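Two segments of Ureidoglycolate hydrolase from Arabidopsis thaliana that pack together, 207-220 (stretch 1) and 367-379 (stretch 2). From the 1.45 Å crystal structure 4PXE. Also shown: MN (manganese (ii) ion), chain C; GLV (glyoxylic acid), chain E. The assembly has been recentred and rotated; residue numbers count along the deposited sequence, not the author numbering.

Stretch 1, residues 207-220: LHIEQGPILEDEGL
Stretch 2 367-379: LSHKMMISRAYHD

Stretch 1 enters as the end of a β-strand (207-209), passes through a loop, and turns into a short helix that starts at Ile-214. Gln-211 adopts left-handed phi/psi values (60/32), and Gly-212 is extended (-158/172). The helix is closed by a Schellman motif: Gly-219, at 71/32, is the first residue to leave helical geometry, its N bonding to Glu-216 O (3.2 Å), while Leu-220 N reaches back to Leu-215 O (2.9 Å). The positive phi favours glycine here. Stretch 2 is a strand from His-369 to Ser-374, followed by a loop. Helix and strand run in roughly opposing directions, at 142°, with a closest axial approach of 10.1 Å. The register broadly runs antiparallel, with a local reversal at Glu-210 and Gln-211: CA atoms of Leu-220 and Ser-368 lie 5.3 Å apart, Ile-214 and Met-372 9.1 Å, Glu-210 and Ser-374 7.6 Å, Gln-211 and Ala-376 7.4 Å, and His-208 and His-378 9.0 Å. The contact buries 517 Å².

No direct backbone-to-backbone hydrogen bond joins the stretches, so side chains and waters do the work. Strand alternation directs the CA-to-CB bonds of Lys-370 and Met-372 toward stretch 1. Lys-370 (p, t, m, t) lays its aliphatic chain along leucines, its CD 3.7 Å from Leu-220 CD1, and ends in a salt bridge from NZ to Glu-218 OE1 (3.0 Å), with a weak second bond from NZ to Glu-218 OE2 (3.4 Å). Glu-218 is m, t with chi3 near 7°. Met-372 (p, t, m) packs against the helix: its CE lies 3.9 Å from Ile-214 CB and its SD 3.9 Å from Leu-215 CD2. Ile-214 is m, m; Leu-215 and Leu-220 are both m, t.

Glu-210 (t, t, chi3 near -29°) braces the start of the helix from within stretch 1, OE2 accepting from Ile-214 N and OE1 from Leu-215 N, both at 2.9 Å; Met-372 CE lies 3.5 Å from Glu-210 OE2. At the other end, Ser-368 (p) sets OG 3.3 Å from Leu-220 CA, and water 4 links Ser-368 OG and Gly-219 O, 2.8 Å from each.

The buried end is polar. The edge of His-378 (m) meets the face of His-208 (t), with centroids 4.4 Å apart, planes at 66°, and His-208 CD2 3.4 Å from His-378 ND1. His-208 ND1 donates to Ile-209 O (2.8 Å), leaving NE2 to bind manganese at 2.3 Å. His-378 NE2 donates to Ser-374 OG (2.8 Å), which in turn donates to Ala-376 O (2.7 Å). Gln-211 (m, t) places OE1 3.2 Å from Ala-376 CB, whose small methyl fits this close approach. Water 1 donates to Glu-210 O (3.0 Å) and Gln-211 OE1 (2.8 Å) and accepts a weak bond from His-378 NE2 (3.0 Å), bridging the stretches; water 2 accepts from Ala-376 N (3.0 Å) and donates to Glu-210 O (3.3 Å). Glyoxylic acid lies over one face of Tyr-377 (p), whose N donates to GLV O2 (3.0 Å).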

# COMPACT_ATOMS: atom_id res chain seq x y z
N LEU A 207 17.29 7.93 28.71
CA LEU A 207 17.16 6.52 29.12
C LEU A 207 16.40 5.80 28.00
O LEU A 207 15.37 6.30 27.54
CB LEU A 207 16.38 6.46 30.43
CG LEU A 207 15.90 5.08 30.90
CD1 LEU A 207 17.08 4.13 31.18
CD2 LEU A 207 15.01 5.22 32.11
N HIS A 208 16.88 4.64 27.56
CA HIS A 208 16.26 3.95 26.42
C HIS A 208 16.55 2.46 26.47
O HIS A 208 17.62 2.04 26.93
CB HIS A 208 16.76 4.55 25.09
CG HIS A 208 15.82 4.36 23.93
ND1 HIS A 208 15.62 3.14 23.31
CD2 HIS A 208 15.02 5.23 23.28
CE1 HIS A 208 14.74 3.27 22.34
NE2 HIS A 208 14.35 4.53 22.30
N ILE A 209 15.60 1.64 26.02
CA ILE A 209 15.92 0.22 25.84
C ILE A 209 17.05 0.06 24.83
O ILE A 209 17.17 0.85 23.88
CB ILE A 209 14.70 -0.62 25.45
CG1 ILE A 209 14.12 -0.17 24.10
CG2 ILE A 209 13.63 -0.54 26.54
CD1 ILE A 209 13.10 -1.16 23.49
N GLU A 210 17.89 -0.95 25.02
CA GLU A 210 19.04 -1.13 24.15
C GLU A 210 18.68 -1.31 22.67
O GLU A 210 19.40 -0.83 21.79
CB GLU A 210 19.86 -2.35 24.59
CG GLU A 210 21.09 -2.59 23.71
CD GLU A 210 21.73 -3.94 23.93
OE1 GLU A 210 21.63 -4.46 25.06
OE2 GLU A 210 22.34 -4.48 22.98
N GLN A 211 17.57 -2.01 22.40
CA GLN A 211 17.21 -2.40 21.03
C GLN A 211 18.29 -3.29 20.42
O GLN A 211 18.52 -3.29 19.20
CB GLN A 211 16.89 -1.18 20.15
CG GLN A 211 15.84 -0.30 20.79
CD GLN A 211 15.49 0.92 19.97
OE1 GLN A 211 16.28 1.86 19.87
NE2 GLN A 211 14.29 0.94 19.42
N GLY A 212 18.94 -4.07 21.28
CA GLY A 212 19.90 -5.09 20.87
C GLY A 212 20.00 -6.08 22.01
O GLY A 212 19.44 -5.86 23.08
N PRO A 213 20.71 -7.19 21.79
CA PRO A 213 20.74 -8.29 22.75
C PRO A 213 21.99 -8.29 23.64
O PRO A 213 22.12 -9.22 24.43
CB PRO A 213 20.79 -9.52 21.84
CG PRO A 213 21.66 -9.04 20.70
CD PRO A 213 21.29 -7.58 20.48
N ILE A 214 22.86 -7.30 23.51
CA ILE A 214 24.17 -7.35 24.16
C ILE A 214 24.11 -7.38 25.68
O ILE A 214 24.73 -8.25 26.31
CB ILE A 214 25.09 -6.22 23.67
CG1 ILE A 214 25.33 -6.32 22.16
CG2 ILE A 214 26.41 -6.23 24.45
CD1 ILE A 214 26.10 -7.54 21.75
N LEU A 215 23.37 -6.46 26.29
CA LEU A 215 23.30 -6.43 27.75
C LEU A 215 22.68 -7.71 28.27
O LEU A 215 23.17 -8.29 29.24
CB LEU A 215 22.52 -5.21 28.24
CG LEU A 215 23.13 -3.84 27.94
CD1 LEU A 215 22.13 -2.75 28.28
CD2 LEU A 215 24.44 -3.63 28.73
N GLU A 216 21.61 -8.16 27.63
CA GLU A 216 20.99 -9.40 28.05
C GLU A 216 21.95 -10.59 27.93
O GLU A 216 22.10 -11.38 28.86
CB GLU A 216 19.72 -9.65 27.24
CG GLU A 216 18.99 -10.91 27.65
CD GLU A 216 17.69 -11.09 26.93
OE1 GLU A 216 17.72 -11.45 25.74
OE2 GLU A 216 16.64 -10.87 27.57
N ASP A 217 22.62 -10.71 26.78
CA ASP A 217 23.50 -11.85 26.54
C ASP A 217 24.67 -11.87 27.52
O ASP A 217 25.12 -12.94 27.93
CB ASP A 217 24.07 -11.83 25.12
CG ASP A 217 23.03 -12.11 24.05
OD1 ASP A 217 21.95 -12.65 24.38
OD2 ASP A 217 23.32 -11.80 22.88
N GLU A 218 25.17 -10.70 27.89
CA GLU A 218 26.35 -10.61 28.75
C GLU A 218 26.00 -10.57 30.24
O GLU A 218 26.89 -10.56 31.09
CB GLU A 218 27.22 -9.42 28.34
CG GLU A 218 27.74 -9.64 26.92
CD GLU A 218 28.66 -8.56 26.40
OE1 GLU A 218 29.06 -7.65 27.15
OE2 GLU A 218 28.99 -8.65 25.19
N GLY A 219 24.71 -10.55 30.55
CA GLY A 219 24.25 -10.52 31.93
C GLY A 219 24.48 -9.20 32.64
O GLY A 219 24.66 -9.16 33.86
N LEU A 220 24.43 -8.10 31.89
CA LEU A 220 24.76 -6.79 32.43
C LEU A 220 23.51 -5.93 32.61
O LEU A 220 22.52 -6.11 31.90
CB LEU A 220 25.75 -6.05 31.52
CG LEU A 220 27.07 -6.76 31.27
CD1 LEU A 220 27.85 -6.05 30.17
CD2 LEU A 220 27.89 -6.81 32.57
N LEU A 367 25.37 -1.76 40.13
CA LEU A 367 24.86 -2.25 38.86
C LEU A 367 26.01 -2.47 37.89
O LEU A 367 26.89 -1.63 37.77
CB LEU A 367 23.86 -1.26 38.26
CG LEU A 367 22.58 -1.04 39.08
CD1 LEU A 367 21.77 0.10 38.52
CD2 LEU A 367 21.74 -2.31 39.13
N SER A 368 25.99 -3.61 37.20
CA SER A 368 27.03 -3.89 36.22
C SER A 368 26.76 -3.10 34.94
O SER A 368 25.61 -2.81 34.60
CB SER A 368 27.08 -5.38 35.92
OG SER A 368 25.84 -5.82 35.38
N HIS A 369 27.83 -2.75 34.23
CA HIS A 369 27.67 -1.91 33.05
C HIS A 369 28.82 -2.08 32.07
O HIS A 369 29.88 -2.59 32.43
CB HIS A 369 27.55 -0.44 33.45
CG HIS A 369 28.60 0.00 34.43
ND1 HIS A 369 29.75 0.65 34.04
CD2 HIS A 369 28.68 -0.14 35.77
CE1 HIS A 369 30.48 0.91 35.11
NE2 HIS A 369 29.85 0.44 36.17
N LYS A 370 28.58 -1.69 30.82
CA LYS A 370 29.65 -1.64 29.83
C LYS A 370 29.43 -0.45 28.92
O LYS A 370 28.33 0.09 28.85
CB LYS A 370 29.70 -2.92 29.01
CG LYS A 370 28.62 -3.00 27.94
CD LYS A 370 28.73 -4.26 27.08
CE LYS A 370 30.01 -4.27 26.26
NZ LYS A 370 30.10 -5.47 25.39
N MET A 371 30.50 -0.05 28.24
CA MET A 371 30.44 1.00 27.23
C MET A 371 29.96 0.38 25.93
O MET A 371 30.41 -0.70 25.55
CB MET A 371 31.83 1.58 27.01
CG MET A 371 32.48 2.15 28.26
SD MET A 371 31.60 3.59 28.82
CE MET A 371 32.57 4.04 30.27
N MET A 372 29.07 1.08 25.23
CA MET A 372 28.60 0.55 23.96
C MET A 372 28.06 1.65 23.08
O MET A 372 27.86 2.78 23.53
CB MET A 372 27.56 -0.56 24.18
CG MET A 372 26.33 -0.12 24.95
SD MET A 372 25.32 -1.47 25.62
CE MET A 372 24.89 -2.35 24.13
N ILE A 373 27.82 1.34 21.81
CA ILE A 373 27.28 2.32 20.88
C ILE A 373 25.80 2.06 20.63
O ILE A 373 25.30 0.96 20.87
CB ILE A 373 28.04 2.35 19.54
CG1 ILE A 373 27.69 1.11 18.69
CG2 ILE A 373 29.54 2.48 19.78
CD1 ILE A 373 27.73 1.36 17.19
N SER A 374 25.10 3.09 20.18
CA SER A 374 23.72 2.92 19.73
C SER A 374 23.69 2.73 18.22
O SER A 374 24.30 3.50 17.48
CB SER A 374 22.87 4.12 20.12
OG SER A 374 21.53 3.94 19.71
N ARG A 375 22.98 1.70 17.78
CA ARG A 375 22.77 1.45 16.35
C ARG A 375 21.55 2.23 15.87
O ARG A 375 21.55 2.83 14.78
CB ARG A 375 22.61 -0.04 16.09
CG ARG A 375 23.82 -0.87 16.52
CD ARG A 375 23.73 -2.29 15.99
NE ARG A 375 24.82 -3.13 16.49
CZ ARG A 375 26.06 -3.12 16.00
NH1 ARG A 375 26.38 -2.30 15.01
NH2 ARG A 375 26.98 -3.93 16.51
N ALA A 376 20.49 2.21 16.67
CA ALA A 376 19.34 3.07 16.46
C ALA A 376 19.75 4.52 16.58
O ALA A 376 20.75 4.85 17.24
CB ALA A 376 18.26 2.74 17.49
N TYR A 377 18.99 5.42 15.95
CA TYR A 377 19.15 6.84 16.27
C TYR A 377 18.13 7.23 17.33
O TYR A 377 17.23 6.44 17.67
CB TYR A 377 19.07 7.74 15.01
CG TYR A 377 17.81 7.55 14.19
CD1 TYR A 377 17.81 6.78 13.02
CD2 TYR A 377 16.62 8.14 14.58
CE1 TYR A 377 16.64 6.60 12.27
CE2 TYR A 377 15.45 7.98 13.85
CZ TYR A 377 15.47 7.22 12.70
OH TYR A 377 14.30 7.05 11.99
N HIS A 378 18.30 8.42 17.89
CA HIS A 378 17.50 8.89 19.01
C HIS A 378 17.49 10.40 18.99
O HIS A 378 18.33 11.01 18.34
CB HIS A 378 18.13 8.46 20.34
CG HIS A 378 18.31 6.99 20.49
ND1 HIS A 378 17.29 6.14 20.87
CD2 HIS A 378 19.40 6.21 20.33
CE1 HIS A 378 17.75 4.91 20.95
NE2 HIS A 378 19.03 4.92 20.63
N ASP A 379 16.59 11.01 19.75
CA ASP A 379 16.65 12.46 19.96
C ASP A 379 18.00 12.94 20.50
O ASP A 379 18.42 14.06 20.21
CB ASP A 379 15.50 12.89 20.87
CG ASP A 379 14.15 12.71 20.20
OD1 ASP A 379 13.95 13.37 19.16
OD2 ASP A 379 13.31 11.92 20.69
MN MN C . 13.27 5.29 20.39
C1 GLV E . 14.25 5.19 15.32
O1 GLV E . 14.81 5.77 16.45
C2 GLV E . 15.20 4.35 14.53
O2 GLV E . 16.40 4.23 14.93
O3 GLV E . 14.79 3.78 13.48
O HOH W 1 18.85 1.95 20.89
O HOH W 2 20.74 0.63 19.17
O HOH W 3 15.21 4.33 19.18
O HOH W 4 24.26 -7.91 36.37
O HOH W 5 14.68 7.01 20.38
O HOH W 6 12.67 5.31 18.25